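Local atomic coordinates of carbohydrate deacetylase Agd3 (Neosartorya fumigata, PDB entry 6NWZ), a protein that probably removes N-acetyl groups from the biofilm exopolysaccharide galactosaminogalactan, as a zinc-containing carbohydrate deacetylase. Residues I496-D501 and H546-R551; D255-L259 and H388-H392; R272-M278 and D368-W374. One frame throughout, in Å; residues are numbered along the deposited sequence.

Contact 1: I496-D501 and H546-R551. With ZN (zinc ion), chain M.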
# COMPACT_ATOMS: atom_id res chain seq x y z
N ILE A 496 -1.81 3.75 16.94
CA ILE A 496 -1.02 3.05 17.94
C ILE A 496 0.25 3.86 18.15
O ILE A 496 1.22 3.71 17.40
CB ILE A 496 -0.71 1.60 17.50
CG1 ILE A 496 -1.99 0.89 17.06
CG2 ILE A 496 -0.04 0.84 18.63
CD1 ILE A 496 -3.05 0.81 18.13
N TYR A 497 0.24 4.73 19.15
CA TYR A 497 1.24 5.78 19.25
C TYR A 497 2.55 5.26 19.83
O TYR A 497 2.60 4.24 20.53
CB TYR A 497 0.71 6.94 20.09
CG TYR A 497 -0.50 7.61 19.49
CD1 TYR A 497 -0.39 8.37 18.32
CD2 TYR A 497 -1.76 7.48 20.06
CE1 TYR A 497 -1.49 8.98 17.75
CE2 TYR A 497 -2.87 8.10 19.50
CZ TYR A 497 -2.73 8.85 18.34
OH TYR A 497 -3.82 9.46 17.77
N TYR A 498 3.63 6.00 19.54
CA TYR A 498 4.98 5.52 19.82
C TYR A 498 5.25 5.39 21.31
O TYR A 498 6.12 4.61 21.71
CB TYR A 498 6.00 6.47 19.20
CG TYR A 498 6.34 7.66 20.08
CD1 TYR A 498 5.48 8.75 20.17
CD2 TYR A 498 7.53 7.70 20.81
CE1 TYR A 498 5.79 9.84 20.98
CE2 TYR A 498 7.84 8.78 21.61
CZ TYR A 498 6.97 9.85 21.69
OH TYR A 498 7.29 10.93 22.49
N ASN A 499 4.56 6.16 22.14
CA ASN A 499 4.83 6.22 23.57
C ASN A 499 3.70 5.59 24.38
O ASN A 499 3.37 6.04 25.48
CB ASN A 499 5.07 7.66 24.02
CG ASN A 499 3.92 8.59 23.65
OD1 ASN A 499 3.12 8.29 22.77
ND2 ASN A 499 3.83 9.73 24.34
N CYS A 500 3.10 4.53 23.83
CA CYS A 500 1.98 3.86 24.47
C CYS A 500 2.21 2.36 24.52
O CYS A 500 2.75 1.77 23.58
CB CYS A 500 0.68 4.16 23.75
SG CYS A 500 -0.07 5.69 24.31
N ASP A 501 1.78 1.75 25.63
CA ASP A 501 1.94 0.32 25.85
C ASP A 501 0.66 -0.39 26.25
O ASP A 501 0.69 -1.61 26.46
CB ASP A 501 3.01 0.07 26.92
CG ASP A 501 2.66 0.71 28.26
OD1 ASP A 501 1.83 1.64 28.27
OD2 ASP A 501 3.21 0.27 29.29
N HIS A 546 6.31 0.99 17.44
CA HIS A 546 7.42 1.19 18.37
C HIS A 546 7.43 0.09 19.42
O HIS A 546 6.44 -0.61 19.63
CB HIS A 546 7.36 2.57 19.01
CG HIS A 546 7.58 3.69 18.04
ND1 HIS A 546 6.65 4.04 17.08
CD2 HIS A 546 8.64 4.51 17.85
CE1 HIS A 546 7.12 5.04 16.36
NE2 HIS A 546 8.33 5.34 16.80
N GLN A 547 8.58 -0.04 20.10
CA GLN A 547 8.82 -1.20 20.95
C GLN A 547 7.82 -1.28 22.10
O GLN A 547 7.42 -2.38 22.50
CB GLN A 547 10.25 -1.18 21.49
CG GLN A 547 10.58 0.02 22.38
CD GLN A 547 10.31 -0.22 23.85
OE1 GLN A 547 10.28 -1.36 24.31
NE2 GLN A 547 10.11 0.86 24.60
N ALA A 548 7.39 -0.13 22.63
CA ALA A 548 6.43 -0.14 23.72
C ALA A 548 5.10 -0.75 23.31
O ALA A 548 4.34 -1.21 24.17
CB ALA A 548 6.22 1.28 24.25
N ASN A 549 4.79 -0.79 22.01
CA ASN A 549 3.51 -1.32 21.54
C ASN A 549 3.43 -2.84 21.62
O ASN A 549 2.34 -3.39 21.45
CB ASN A 549 3.25 -0.89 20.09
CG ASN A 549 3.34 0.62 19.89
OD1 ASN A 549 3.67 1.09 18.80
ND2 ASN A 549 3.05 1.37 20.94
N LEU A 550 4.54 -3.53 21.86
CA LEU A 550 4.55 -4.98 21.90
C LEU A 550 4.27 -5.55 23.28
O LEU A 550 4.32 -6.77 23.46
CB LEU A 550 5.90 -5.52 21.39
CG LEU A 550 6.41 -5.05 20.02
CD1 LEU A 550 7.58 -5.91 19.58
CD2 LEU A 550 5.31 -5.09 18.97
N ARG A 551 3.98 -4.69 24.26
CA ARG A 551 3.75 -5.16 25.62
C ARG A 551 2.54 -6.08 25.66
O ARG A 551 1.42 -5.67 25.34
CB ARG A 551 3.54 -3.98 26.57
CG ARG A 551 3.57 -4.38 28.03
CD ARG A 551 2.84 -3.39 28.91
NE ARG A 551 3.05 -3.67 30.32
CZ ARG A 551 3.65 -2.84 31.17
NH1 ARG A 551 4.08 -1.66 30.75
NH2 ARG A 551 3.80 -3.18 32.44
ZN ZN M . 9.82 6.06 15.15
O HOH W 1 4.02 3.52 17.36
O HOH W 2 8.18 2.68 22.15
O HOH W 3 0.06 -3.63 24.76
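Asn549 reaches the backbone carbonyls of Tyr497 and Cys500 in a buried, mainly polar contact between the loop after strand 487-492 and the end of the neighbouring parallel strand 542-546 with its following 3-10 turn, beside a zinc site. Those carbonyls begin and end a type I turn, so one carboxamide NH2 spans it. The bond from Asn549 ND2 to Tyr497 O is 2.9 Å long and nearly straight at 162°, with the acceptor close to the amide plane; the one to Cys500 O is bent and weak. Asn549 OD1, in turn, accepts His546 N at 3.0 Å, from above the carbonyl plane. Asparagine suits this place because it offers a donor and an acceptor together, while Ile496 CG2 packs against its CG at 3.6 Å.

His546, the last residue of strand 542-546, is a metal ligand at the strand ends of the deacetylase domain. Its NE2 binds zinc at 2.3 Å, the ion shared with Asp255, and ND1 donates to a water 2.7 Å away that also bridges Ile496 O and Asn549 OD1. Both ring nitrogens are thus engaged, which fixes the ring's rotation. The edge of Tyr498 is turned toward the face of His546, the planes at 67°. Farther along, the extended Arg551 runs beside Asp501, forming a salt bridge through a weak, bent NH1-OD2 bond of 2.6 Å. Asp554 is a second carboxylate partner of that arginine.

Contact 2: D255-L259 and H388-H392. With ZN (zinc ion), chain L; ZN (zinc ion), chain M.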
# COMPACT_ATOMS: atom_id res chain seq x y z
N ASP A 255 10.10 0.30 15.82
CA ASP A 255 11.21 1.18 16.12
C ASP A 255 11.58 1.09 17.60
O ASP A 255 10.82 0.59 18.43
CB ASP A 255 10.86 2.63 15.77
CG ASP A 255 10.60 2.85 14.29
OD1 ASP A 255 10.75 1.90 13.49
OD2 ASP A 255 10.24 3.99 13.92
N ASP A 256 12.79 1.58 17.91
CA ASP A 256 13.23 1.83 19.28
C ASP A 256 13.52 0.55 20.06
O ASP A 256 13.47 0.55 21.29
CB ASP A 256 12.21 2.68 20.05
CG ASP A 256 12.01 4.05 19.43
OD1 ASP A 256 12.60 4.32 18.37
OD2 ASP A 256 11.25 4.85 20.02
N MET A 257 13.84 -0.54 19.38
CA MET A 257 14.18 -1.77 20.09
C MET A 257 15.47 -1.60 20.87
O MET A 257 16.46 -1.04 20.37
CB MET A 257 14.31 -2.95 19.12
CG MET A 257 14.57 -4.29 19.81
SD MET A 257 13.27 -4.83 20.95
CE MET A 257 11.86 -4.89 19.85
N PHE A 258 15.46 -2.09 22.11
CA PHE A 258 16.48 -2.00 23.15
C PHE A 258 16.43 -0.66 23.89
O PHE A 258 17.14 -0.50 24.88
CB PHE A 258 17.91 -2.24 22.64
CG PHE A 258 18.19 -3.66 22.24
CD1 PHE A 258 18.67 -4.57 23.16
CD2 PHE A 258 17.96 -4.08 20.94
CE1 PHE A 258 18.92 -5.88 22.79
CE2 PHE A 258 18.21 -5.39 20.56
CZ PHE A 258 18.69 -6.29 21.49
N LEU A 259 15.61 0.29 23.46
CA LEU A 259 15.48 1.56 24.16
C LEU A 259 14.38 1.50 25.21
O LEU A 259 13.53 0.60 25.21
CB LEU A 259 15.17 2.69 23.18
CG LEU A 259 16.23 3.10 22.15
CD1 LEU A 259 15.76 4.29 21.33
CD2 LEU A 259 17.55 3.41 22.84
N HIS A 388 18.38 1.45 13.43
CA HIS A 388 17.63 2.63 13.83
C HIS A 388 18.55 3.66 14.48
O HIS A 388 18.13 4.43 15.34
CB HIS A 388 16.48 2.24 14.77
CG HIS A 388 15.43 3.29 14.93
ND1 HIS A 388 14.88 3.96 13.86
CD2 HIS A 388 14.81 3.77 16.03
CE1 HIS A 388 13.97 4.82 14.30
NE2 HIS A 388 13.91 4.72 15.61
N THR A 389 19.82 3.67 14.05
CA THR A 389 20.94 4.44 14.61
C THR A 389 21.34 3.95 16.00
O THR A 389 20.57 3.24 16.67
CB THR A 389 20.64 5.94 14.66
OG1 THR A 389 19.63 6.21 15.65
CG2 THR A 389 20.19 6.44 13.31
N PHE A 390 22.54 4.32 16.44
CA PHE A 390 23.09 3.74 17.66
C PHE A 390 22.42 4.32 18.89
O PHE A 390 21.84 3.59 19.70
CB PHE A 390 24.61 3.95 17.69
CG PHE A 390 25.31 3.19 18.79
CD1 PHE A 390 25.29 1.80 18.82
CD2 PHE A 390 25.99 3.86 19.79
CE1 PHE A 390 25.94 1.11 19.83
CE2 PHE A 390 26.63 3.17 20.81
CZ PHE A 390 26.61 1.79 20.82
N THR A 391 22.47 5.65 19.05
CA THR A 391 21.99 6.30 20.26
C THR A 391 20.63 6.95 20.09
O THR A 391 20.12 7.54 21.05
CB THR A 391 23.00 7.36 20.72
OG1 THR A 391 22.86 8.55 19.93
CG2 THR A 391 24.41 6.84 20.56
N HIS A 392 20.03 6.87 18.90
CA HIS A 392 18.75 7.51 18.60
C HIS A 392 18.85 9.04 18.65
O HIS A 392 17.88 9.72 18.95
CB HIS A 392 17.64 7.01 19.52
CG HIS A 392 16.26 7.35 19.04
ND1 HIS A 392 15.76 8.63 19.08
CD2 HIS A 392 15.29 6.57 18.51
CE1 HIS A 392 14.53 8.63 18.59
NE2 HIS A 392 14.22 7.40 18.24
ZN ZN L . 12.75 5.87 17.13
ZN ZN M . 9.82 6.06 15.15
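Asp256, His388 and His392 are held together through a zinc ion instead of by direct polar bonds, while Asp255, the residue just before Asp256, binds a second zinc only 3.5 Å from the first, zinc to zinc. Asp256 OD1 ligates the first ion at 2.0 Å. His388 NE2 and His392 NE2 meet the same ion at 2.2 Å and 2.4 Å. Each ring presents its edge to the aspartate oxygen, but the carboxylate lies 33° from the plane of His388 and 82° from that of His392.

An Asp-His-His zinc triad at strand ends recalls the polysaccharide deacetylases: Asp256 lies near the end of strand 252-257, and the histidines lie in the loop after strand 384-387. Both histidines hold CG opposite the backbone N (chi1 -163° in His388), which carries the imidazoles across to the aspartate. Asp255 CB lies over a face of His388, and its OD2 binds the other zinc at 2.4 Å, alongside His546. Arg491 pairs with the remaining oxygen, OD1, and would steady the carboxylate. Leu259, apolar at the margin, puts CD1 3.7 Å from His392 CD2 and approaches the imidazole obliquely.

Contact 3: R272-M278 and D368-W374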
# COMPACT_ATOMS: atom_id res chain seq x y z
N ARG A 272 10.28 -0.83 28.92
CA ARG A 272 11.23 -1.47 28.02
C ARG A 272 10.78 -2.91 27.82
O ARG A 272 10.59 -3.64 28.80
CB ARG A 272 12.66 -1.44 28.58
CG ARG A 272 13.70 -2.06 27.66
CD ARG A 272 15.08 -2.03 28.31
NE ARG A 272 16.17 -2.20 27.35
CZ ARG A 272 16.88 -3.31 27.20
NH1 ARG A 272 16.61 -4.37 27.95
NH2 ARG A 272 17.86 -3.36 26.31
N ILE A 273 10.61 -3.31 26.56
CA ILE A 273 10.10 -4.64 26.22
C ILE A 273 10.95 -5.70 26.91
O ILE A 273 12.16 -5.50 27.12
CB ILE A 273 10.06 -4.83 24.69
CG1 ILE A 273 9.01 -5.87 24.30
CG2 ILE A 273 11.44 -5.21 24.14
CD1 ILE A 273 7.58 -5.39 24.52
N THR A 274 10.34 -6.81 27.31
CA THR A 274 11.03 -7.86 28.04
C THR A 274 11.13 -9.13 27.20
O THR A 274 10.57 -9.23 26.11
CB THR A 274 10.33 -8.16 29.37
OG1 THR A 274 9.04 -8.71 29.12
CG2 THR A 274 10.18 -6.89 30.18
N VAL A 275 11.86 -10.11 27.74
CA VAL A 275 11.99 -11.40 27.07
C VAL A 275 10.65 -12.13 27.05
O VAL A 275 10.29 -12.77 26.06
CB VAL A 275 13.08 -12.24 27.75
CG1 VAL A 275 13.01 -13.69 27.30
CG2 VAL A 275 14.46 -11.65 27.45
N GLU A 276 9.88 -12.04 28.14
CA GLU A 276 8.56 -12.67 28.16
C GLU A 276 7.64 -12.04 27.12
O GLU A 276 6.90 -12.75 26.42
CB GLU A 276 7.94 -12.58 29.56
CG GLU A 276 8.73 -13.27 30.66
CD GLU A 276 9.93 -12.46 31.16
OE1 GLU A 276 10.02 -11.26 30.83
OE2 GLU A 276 10.78 -13.03 31.88
N ASP A 277 7.67 -10.71 27.01
CA ASP A 277 6.92 -10.02 25.96
C ASP A 277 7.27 -10.57 24.59
O ASP A 277 6.38 -10.91 23.79
CB ASP A 277 7.21 -8.52 26.02
CG ASP A 277 6.48 -7.82 27.15
OD1 ASP A 277 5.30 -8.14 27.39
OD2 ASP A 277 7.09 -6.93 27.78
N MET A 278 8.57 -10.67 24.29
CA MET A 278 9.00 -11.11 22.97
C MET A 278 8.64 -12.56 22.70
O MET A 278 8.32 -12.91 21.56
CB MET A 278 10.51 -10.88 22.81
CG MET A 278 10.92 -9.41 22.70
SD MET A 278 10.05 -8.46 21.43
CE MET A 278 10.15 -9.56 20.02
N ASP A 368 22.62 -8.16 28.90
CA ASP A 368 21.24 -7.78 28.64
C ASP A 368 20.43 -9.03 28.28
O ASP A 368 20.70 -9.67 27.26
CB ASP A 368 21.19 -6.76 27.50
CG ASP A 368 19.84 -6.06 27.37
OD1 ASP A 368 18.79 -6.66 27.72
OD2 ASP A 368 19.83 -4.90 26.91
N ASP A 369 19.44 -9.36 29.11
CA ASP A 369 18.60 -10.52 28.84
C ASP A 369 17.90 -10.39 27.49
O ASP A 369 17.70 -11.39 26.78
CB ASP A 369 17.57 -10.71 29.95
CG ASP A 369 18.21 -11.02 31.30
OD1 ASP A 369 19.42 -10.80 31.46
OD2 ASP A 369 17.49 -11.51 32.20
N LEU A 370 17.51 -9.17 27.12
CA LEU A 370 16.85 -8.96 25.84
C LEU A 370 17.80 -9.20 24.68
O LEU A 370 17.37 -9.68 23.62
CB LEU A 370 16.28 -7.54 25.79
CG LEU A 370 15.54 -7.14 24.52
CD1 LEU A 370 14.41 -8.11 24.25
CD2 LEU A 370 15.03 -5.71 24.63
N LEU A 371 19.09 -8.90 24.85
CA LEU A 371 20.05 -9.15 23.78
C LEU A 371 20.27 -10.64 23.57
O LEU A 371 20.25 -11.13 22.44
CB LEU A 371 21.38 -8.46 24.06
CG LEU A 371 22.27 -8.69 22.84
CD1 LEU A 371 22.32 -7.44 21.98
CD2 LEU A 371 23.66 -9.15 23.23
N ARG A 372 20.53 -11.37 24.66
CA ARG A 372 20.72 -12.81 24.55
C ARG A 372 19.52 -13.49 23.89
O ARG A 372 19.69 -14.50 23.20
CB ARG A 372 20.98 -13.43 25.92
CG ARG A 372 22.20 -12.87 26.63
CD ARG A 372 22.63 -13.76 27.78
NE ARG A 372 21.52 -14.10 28.67
CZ ARG A 372 21.08 -13.32 29.65
NH1 ARG A 372 21.66 -12.14 29.88
NH2 ARG A 372 20.07 -13.71 30.42
N TRP A 373 18.32 -12.95 24.10
CA TRP A 373 17.16 -13.48 23.39
C TRP A 373 17.23 -13.16 21.90
O TRP A 373 17.05 -14.05 21.06
CB TRP A 373 15.87 -12.92 23.99
CG TRP A 373 14.65 -13.59 23.45
CD1 TRP A 373 14.03 -14.70 23.95
CD2 TRP A 373 13.90 -13.21 22.29
NE1 TRP A 373 12.94 -15.03 23.18
CE2 TRP A 373 12.84 -14.13 22.16
CE3 TRP A 373 14.02 -12.18 21.36
CZ2 TRP A 373 11.91 -14.04 21.12
CZ3 TRP A 373 13.10 -12.10 20.33
CH2 TRP A 373 12.05 -13.02 20.23
N TRP A 374 17.51 -11.90 21.55
CA TRP A 374 17.56 -11.52 20.14
C TRP A 374 18.68 -12.23 19.40
O TRP A 374 18.54 -12.56 18.22
CB TRP A 374 17.71 -10.00 20.00
CG TRP A 374 16.41 -9.27 20.00
CD1 TRP A 374 16.01 -8.32 20.89
CD2 TRP A 374 15.34 -9.45 19.08
NE1 TRP A 374 14.74 -7.89 20.57
CE2 TRP A 374 14.31 -8.56 19.46
CE3 TRP A 374 15.14 -10.26 17.96
CZ2 TRP A 374 13.11 -8.47 18.77
CZ3 TRP A 374 13.95 -10.17 17.27
CH2 TRP A 374 12.95 -9.28 17.68
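Arg272 and Asp368 make the charged part of this contact, between the starts of two helices. The arginine chain is extended and brings its guanidinium end-on to the carboxylate, one nitrogen to each oxygen. NH1 meets OD1 at 3.2 Å in a straight bond of 164°, close to the guanidinium plane; NH2 reaches the syn lone pair of OD2 at 2.6 Å, tilted from that plane. Leu370 CD2 lies over one face of the guanidinium, toward its rim, so that carboxylate and leucine together fix the orientation of the group.

Capping follows. Asp368 is the N-cap of helix 369-375: its OD1, besides meeting Arg272, accepts Leu370 N at 2.9 Å. An aspartate fits both tasks, its negative charge being probably favoured by both the arginine and the helix start. At the start of helix 275-289, Thr274 and Asp277 form a capping box. Thr274 OG1 accepts Asp277 N at 3.2 Å, and Asp277 OD2 accepts Thr274 N with its anti lone pair.

The apolar interactions fill the middle. Leu370 sends CD2 to Ile273 CG2 at 3.7 Å and CD1 toward Met278 CG. Val275 divides its branches, CG1 approaching Trp373 CD1 obliquely at 3.6 Å and CG2 resting on the backbone around Asp369 O. Met278 CB stands over the six-membered ring of Trp373, 3.7 Å from its centroid. Bends at chi2 and chi3 (-52° and -47°) turn the flexible thioether so that CE reaches Trp374 CZ2, and the sulfur makes oblique Met-aromatic contacts with both indoles.

Trp373 NE1 bonds to Asn279, farther along helix 275-289. Met257 of strand 252-257 touches Ile273 and Trp374, Gln312 of helix 306-313 lies against Arg272 and Asp368, and Leu371 faces helix 400-417.

How the contacts relate
All three contacts lie in the deacetylase domain, their centres 14 to 15 Å apart. Along the chain, contact 2 opens with 255-259 and closes with 388-392; both segments of contact 3 fall between these, and contact 1 follows. Contacts 1 and 2 sit at the ends of strands 252-257, 384-387, 487-492 and 542-546 of one mixed sheet and share the zinc bound by Asp255 and His546. Contact 3 joins helices 275-289 and 369-375 away from the metal ligands. Arg272 NE probably donates to Phe258 O of contact 2, and Gln547 OE1 of contact 1 probably accepts Ile273 N, so this helix pair is tied to both strand ends that carry zinc ligands.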